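Local atomic coordinates of BREX protein BrxA (Magnetospirillum magneticum, PDB entry 3BHW), a protein that is probably part of a type 1 BREX system, which protects bacteria against double-stranded DNA phage by blocking phage DNA replication without degrading that DNA. Residues P6-D11 with S98-D103; L120-W125 with K149-V154. One frame throughout, in Å; residues are numbered along the deposited sequence.

Interaction 1: residues P6-D11 with S98-D103; sequences PRYKAD and STLLGD
A mixed polar and apolar contact, bridged by waters, joins the irregular N-terminal segment 6-11 to the first turn of helix 99-112, on the partly buried flank of an all-helical chain. Its polar centre is one carboxylate oxygen, Asp-103 OD2, which takes bonds from two consecutive residues. Arg-7 has CG anti to the backbone N (chi1 -177°) and a chain extended as far as NE, so the guanidinium meets the carboxylate tip to tip and nearly coplanar. Arg-7 NH1, 2.8 Å from Asp-103 OD2, donates to the syn lone pair of that oxygen in a salt bridge, to which NE adds a weak bond. The anti lone pair receives Tyr-8 OH in a very short bond, 2.5 Å from Asp-103 OD2. Arg-7 NE also donates, in the guanidinium plane, to Tyr-8 OH at 3.2 Å. The three groups close a triangle of bonds, which restrains how the guanidinium and the phenol can turn, and the arginine would be expected to favour the charged aspartate. Asp-103 OD1 is hydrogen-bonded to Tyr-192 OH.

The methyl CG2 of Thr-99 sits over one guanidinium face, toward its rim. Arg-7 CG covers the centre of one Tyr-8 ring face, while the ring's edge abuts the helix backbone, with CD1 of Tyr-8 3.6 Å from Leu-100 CA. Leu-100 crosses the tyrosine at about a right angle, its CD1 3.9 Å from Tyr-8 CD1. Three waters bridge the segments: one between Arg-7 O and Thr-99 OG1, one accepting from Lys-9 N and Leu-100 N, and one between Lys-9 O and Ser-98 OG. That hydroxyl also accepts from Leu-101 N at 3.0 Å, nearly straight (168°), the hallmark of a serine N-cap, here opening a helix against which an N-terminal arm is laid.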
loop_
_atom_site.group_PDB
_atom_site.type_symbol
_atom_site.label_atom_id
_atom_site.label_comp_id
_atom_site.label_asym_id
_atom_site.label_seq_id
_atom_site.Cartn_x
_atom_site.Cartn_y
_atom_site.Cartn_z
ATOM N N PRO A 6 -6.463 15.623 9.375
ATOM C CA PRO A 6 -5.516 15.934 8.310
ATOM C C PRO A 6 -5.690 14.975 7.156
ATOM O O PRO A 6 -5.851 13.776 7.372
ATOM C CB PRO A 6 -4.149 15.705 8.963
ATOM C CG PRO A 6 -4.415 15.004 10.294
ATOM C CD PRO A 6 -5.891 14.707 10.369
ATOM N N ARG A 7 -5.645 15.496 5.936
ATOM C CA ARG A 7 -5.938 14.681 4.772
ATOM C C ARG A 7 -4.774 13.736 4.524
ATOM O O ARG A 7 -4.963 12.545 4.306
ATOM C CB ARG A 7 -6.164 15.572 3.556
ATOM C CG ARG A 7 -6.538 14.780 2.328
ATOM C CD ARG A 7 -6.907 15.653 1.127
ATOM N NE ARG A 7 -7.036 14.810 -0.078
ATOM C CZ ARG A 7 -8.103 14.061 -0.357
ATOM N NH1 ARG A 7 -8.125 13.290 -1.445
ATOM N NH2 ARG A 7 -9.166 14.074 0.467
ATOM N N TYR A 8 -3.570 14.274 4.565
ATOM C CA TYR A 8 -2.384 13.529 4.214
ATOM C C TYR A 8 -1.596 13.258 5.469
ATOM O O TYR A 8 -1.374 14.169 6.266
ATOM C CB TYR A 8 -1.556 14.329 3.217
ATOM C CG TYR A 8 -2.294 14.525 1.901
ATOM C CD1 TYR A 8 -2.624 13.440 1.083
ATOM C CD2 TYR A 8 -2.653 15.800 1.483
ATOM C CE1 TYR A 8 -3.294 13.623 -0.132
ATOM C CE2 TYR A 8 -3.331 16.006 0.298
ATOM C CZ TYR A 8 -3.673 14.917 -0.500
ATOM O OH TYR A 8 -4.315 15.184 -1.677
ATOM N N LYS A 9 -1.209 12.007 5.669
ATOM C CA LYS A 9 -0.383 11.658 6.810
ATOM C C LYS A 9 0.773 10.801 6.381
ATOM O O LYS A 9 0.753 10.245 5.286
ATOM C CB LYS A 9 -1.181 10.971 7.909
ATOM C CG LYS A 9 -2.272 10.061 7.474
ATOM C CD LYS A 9 -3.283 10.034 8.621
ATOM C CE LYS A 9 -4.723 9.809 8.174
ATOM N NZ LYS A 9 -5.674 9.992 9.334
ATOM N N ALA A 10 1.779 10.699 7.242
ATOM C CA ALA A 10 3.017 10.046 6.915
ATOM C C ALA A 10 3.054 8.562 7.321
ATOM O O ALA A 10 4.080 7.924 7.124
ATOM C CB ALA A 10 4.179 10.794 7.549
ATOM N N ASP A 11 1.954 8.014 7.853
ATOM C CA ASP A 11 1.982 6.627 8.359
ATOM C C ASP A 11 2.535 5.628 7.311
ATOM O O ASP A 11 3.282 4.703 7.656
ATOM C CB ASP A 11 0.607 6.169 8.844
ATOM C CG ASP A 11 0.145 6.902 10.100
ATOM O OD1 ASP A 11 0.985 7.348 10.916
ATOM O OD2 ASP A 11 -1.075 6.996 10.304
ATOM N N SER A 98 -4.029 4.704 2.933
ATOM C CA SER A 98 -3.247 5.938 2.701
ATOM C C SER A 98 -3.702 6.860 1.547
ATOM O O SER A 98 -3.390 6.622 0.405
ATOM C CB SER A 98 -1.771 5.630 2.557
ATOM O OG SER A 98 -1.018 6.780 2.161
ATOM N N THR A 99 -4.410 7.943 1.873
ATOM C CA THR A 99 -4.751 8.957 0.870
ATOM C C THR A 99 -3.493 9.551 0.233
ATOM O O THR A 99 -3.528 9.971 -0.906
ATOM C CB THR A 99 -5.696 10.027 1.503
ATOM O OG1 THR A 99 -6.840 9.339 2.051
ATOM C CG2 THR A 99 -6.166 11.032 0.464
ATOM N N LEU A 100 -2.385 9.633 0.979
ATOM C CA LEU A 100 -1.167 10.172 0.423
ATOM C C LEU A 100 -0.675 9.312 -0.761
ATOM O O LEU A 100 -0.281 9.853 -1.821
ATOM C CB LEU A 100 -0.080 10.318 1.502
ATOM C CG LEU A 100 1.247 10.883 1.030
ATOM C CD1 LEU A 100 1.141 12.371 0.879
ATOM C CD2 LEU A 100 2.320 10.454 2.061
ATOM N N LEU A 101 -0.685 7.989 -0.578
ATOM C CA LEU A 101 -0.357 7.042 -1.664
ATOM C C LEU A 101 -1.411 7.085 -2.776
ATOM O O LEU A 101 -1.101 7.268 -3.950
ATOM C CB LEU A 101 -0.211 5.621 -1.140
ATOM C CG LEU A 101 0.060 4.570 -2.228
ATOM C CD1 LEU A 101 1.426 4.754 -2.942
ATOM C CD2 LEU A 101 0.001 3.199 -1.561
ATOM N N GLY A 102 -2.677 6.922 -2.408
ATOM C CA GLY A 102 -3.740 6.897 -3.417
ATOM C C GLY A 102 -3.754 8.132 -4.324
ATOM O O GLY A 102 -3.841 7.988 -5.560
ATOM N N ASP A 103 -3.647 9.325 -3.719
ATOM C CA ASP A 103 -3.650 10.588 -4.455
ATOM C C ASP A 103 -2.390 10.713 -5.333
ATOM O O ASP A 103 -2.451 11.301 -6.408
ATOM C CB ASP A 103 -3.808 11.832 -3.534
ATOM C CG ASP A 103 -5.245 12.086 -3.129
ATOM O OD1 ASP A 103 -6.118 11.242 -3.435
ATOM O OD2 ASP A 103 -5.495 13.159 -2.508
HETATM O O HOH W 1 -7.125 11.131 4.597
HETATM O O HOH W 2 -0.458 7.357 5.146
HETATM O O HOH W 3 -2.363 9.783 3.949
#

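Interaction 2: residues L120-W125 with K149-V154; sequences LPRKMW and KLADCV
Trp-125 carries CG anti to its backbone N (chi1 171°), which sends the indole away from helix 122-135 toward helix 145-161, whereas Arg-122, one turn earlier, has CG beside its own N and bends sharply at chi2 (-99°) to reach the same neighbour. The indole lays one face along the helix surface. Ala-151 CA stands over the five-membered ring, 4.2 Å from its centroid, in a CH-pi contact, and the methyl CB of Ala-151 comes to 3.6 Å from Trp-125 NE1. At the other end of the indole, Val-154 lies over the same face near its rim, its CG2 3.7 Å from Trp-125 CH2 and its CG1 close to CZ3. Leu-150 crosses the tryptophan at about a right angle and meets CZ2 through its CG, 4.0 Å away. Ala-151 and Val-154, three residues apart, therefore offer one side of a helix to a single flat ring, a helix-to-helix packing in which both lie over one face of the tryptophan. Phe-104 of helix 99-112 meets the same indole edge-to-face and also touches Val-154, so a third helix shares this buried core.

On the more exposed side, at Arg-122 and Asp-152, the contact turns ionic. Arg-122 grips Asp-152 end-on, with both terminal nitrogens on one oxygen: NH1 is 2.8 Å and NH2 3.0 Å from Asp-152 OD1. For both donors OD1 is near the guanidinium plane. Because the carboxylate is turned 87° from that plane, NH1 meets the anti lone pair while NH2 comes from above the carboxylate plane. The methyl of Ala-151 also touches NH1. Arg-122 NE donates to Tyr-170 OH, and the guanidinium makes a cation-pi contact with Tyr-155.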
loop_
_atom_site.group_PDB
_atom_site.type_symbol
_atom_site.label_atom_id
_atom_site.label_comp_id
_atom_site.label_asym_id
_atom_site.label_seq_id
_atom_site.Cartn_x
_atom_site.Cartn_y
_atom_site.Cartn_z
ATOM N N LEU A 120 8.643 8.569 -13.793
ATOM C CA LEU A 120 8.214 9.163 -12.537
ATOM C C LEU A 120 9.439 9.581 -11.735
ATOM O O LEU A 120 9.749 8.994 -10.721
ATOM C CB LEU A 120 7.354 8.148 -11.767
ATOM C CG LEU A 120 6.506 8.678 -10.601
ATOM C CD1 LEU A 120 5.377 9.563 -11.138
ATOM C CD2 LEU A 120 5.932 7.544 -9.749
ATOM N N PRO A 121 10.177 10.592 -12.216
ATOM C CA PRO A 121 11.360 10.996 -11.470
ATOM C C PRO A 121 10.989 11.594 -10.120
ATOM O O PRO A 121 9.859 12.074 -9.960
ATOM C CB PRO A 121 12.006 12.033 -12.402
ATOM C CG PRO A 121 10.941 12.534 -13.204
ATOM C CD PRO A 121 10.033 11.373 -13.449
ATOM N N ARG A 122 11.927 11.535 -9.170
ATOM C CA ARG A 122 11.704 12.017 -7.798
ATOM C C ARG A 122 11.211 13.453 -7.649
ATOM O O ARG A 122 10.433 13.731 -6.747
ATOM C CB ARG A 122 12.920 11.751 -6.918
ATOM C CG ARG A 122 13.212 10.276 -6.773
ATOM C CD ARG A 122 12.669 9.688 -5.461
ATOM N NE ARG A 122 13.181 8.324 -5.244
ATOM C CZ ARG A 122 13.394 7.787 -4.046
ATOM N NH1 ARG A 122 13.149 8.496 -2.951
ATOM N NH2 ARG A 122 13.863 6.547 -3.937
ATOM N N LYS A 123 11.614 14.369 -8.536
ATOM C CA LYS A 123 11.071 15.745 -8.484
ATOM C C LYS A 123 9.529 15.760 -8.508
ATOM O O LYS A 123 8.916 16.685 -7.980
ATOM C CB LYS A 123 11.581 16.627 -9.628
ATOM C CG LYS A 123 11.446 15.991 -11.019
ATOM C CD LYS A 123 10.816 16.909 -12.057
ATOM C CE LYS A 123 11.885 17.564 -12.934
ATOM N NZ LYS A 123 12.291 18.902 -12.441
ATOM N N MET A 124 8.928 14.740 -9.125
ATOM C CA MET A 124 7.457 14.617 -9.230
ATOM C C MET A 124 6.838 14.300 -7.880
ATOM O O MET A 124 5.743 14.761 -7.575
ATOM C CB MET A 124 7.082 13.550 -10.269
ATOM C CG MET A 124 7.722 13.842 -11.595
ATOM S SD MET A 124 6.568 13.471 -12.892
ATOM C CE MET A 124 5.525 14.950 -12.886
ATOM N N TRP A 125 7.540 13.490 -7.091
ATOM C CA TRP A 125 7.112 13.234 -5.725
ATOM C C TRP A 125 7.260 14.490 -4.880
ATOM O O TRP A 125 6.351 14.842 -4.180
ATOM C CB TRP A 125 7.872 12.074 -5.100
ATOM C CG TRP A 125 7.599 11.935 -3.661
ATOM C CD1 TRP A 125 8.394 12.378 -2.655
ATOM C CD2 TRP A 125 6.433 11.368 -3.031
ATOM N NE1 TRP A 125 7.816 12.113 -1.434
ATOM C CE2 TRP A 125 6.622 11.478 -1.636
ATOM C CE3 TRP A 125 5.271 10.752 -3.500
ATOM C CZ2 TRP A 125 5.691 11.026 -0.724
ATOM C CZ3 TRP A 125 4.342 10.279 -2.554
ATOM C CH2 TRP A 125 4.569 10.426 -1.189
ATOM N N LYS A 149 12.750 8.843 4.035
ATOM C CA LYS A 149 12.352 7.459 4.226
ATOM C C LYS A 149 10.992 7.278 3.578
ATOM O O LYS A 149 10.750 6.249 2.950
ATOM C CB LYS A 149 12.361 7.061 5.712
ATOM C CG LYS A 149 13.754 6.979 6.258
ATOM C CD LYS A 149 13.804 6.263 7.592
ATOM C CE LYS A 149 15.125 5.513 7.727
ATOM N NZ LYS A 149 15.282 5.002 9.103
ATOM N N LEU A 150 10.145 8.305 3.713
ATOM C CA LEU A 150 8.819 8.377 3.080
ATOM C C LEU A 150 8.834 8.200 1.554
ATOM O O LEU A 150 8.090 7.379 1.010
ATOM C CB LEU A 150 8.146 9.710 3.441
ATOM C CG LEU A 150 6.692 9.888 3.029
ATOM C CD1 LEU A 150 5.831 8.734 3.532
ATOM C CD2 LEU A 150 6.161 11.222 3.527
ATOM N N ALA A 151 9.670 8.979 0.880
ATOM C CA ALA A 151 9.806 8.927 -0.583
ATOM C C ALA A 151 10.317 7.575 -1.021
ATOM O O ALA A 151 9.812 7.004 -1.990
ATOM C CB ALA A 151 10.772 10.009 -1.055
ATOM N N ASP A 152 11.326 7.080 -0.303
ATOM C CA ASP A 152 11.927 5.778 -0.552
ATOM C C ASP A 152 10.870 4.677 -0.462
ATOM O O ASP A 152 10.837 3.772 -1.307
ATOM C CB ASP A 152 13.063 5.482 0.428
ATOM C CG ASP A 152 14.387 6.169 0.040
ATOM O OD1 ASP A 152 14.414 6.905 -0.971
ATOM O OD2 ASP A 152 15.400 5.954 0.757
ATOM N N CYS A 153 10.000 4.790 0.539
ATOM C CA CYS A 153 8.977 3.774 0.754
ATOM C C CYS A 153 7.946 3.808 -0.347
ATOM O O CYS A 153 7.552 2.793 -0.838
ATOM C CB CYS A 153 8.317 3.936 2.108
ATOM S SG CYS A 153 7.073 2.689 2.405
ATOM N N VAL A 154 7.461 4.979 -0.717
ATOM C CA VAL A 154 6.517 5.062 -1.830
ATOM C C VAL A 154 7.104 4.466 -3.113
ATOM O O VAL A 154 6.430 3.699 -3.836
ATOM C CB VAL A 154 6.027 6.489 -2.005
ATOM C CG1 VAL A 154 5.270 6.625 -3.302
ATOM C CG2 VAL A 154 5.100 6.821 -0.854
#

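How the interactions relate
The centres of interactions 1 and 2 lie about 14 Å apart, and along the chain the first closes before the second opens. Helix 99-112, whose start belongs to interaction 1, is followed directly by helix 122-135, whose start belongs to interaction 2. The two contacts touch through apolar side chains: Leu-100 CD2 is 4.0 Å from Trp-125 CH2 and also packs on Leu-150, while Leu-101 meets Val-154. Tyr-128, on helix 122-135, reaches both sites, hydrogen-bonded to Leu-100 O through its hydroxyl and meeting the Trp-125 ring. The N-terminal arm, helix 99-112, helix 122-135 and helix 145-161 thereby pack against one another where the two contacts meet.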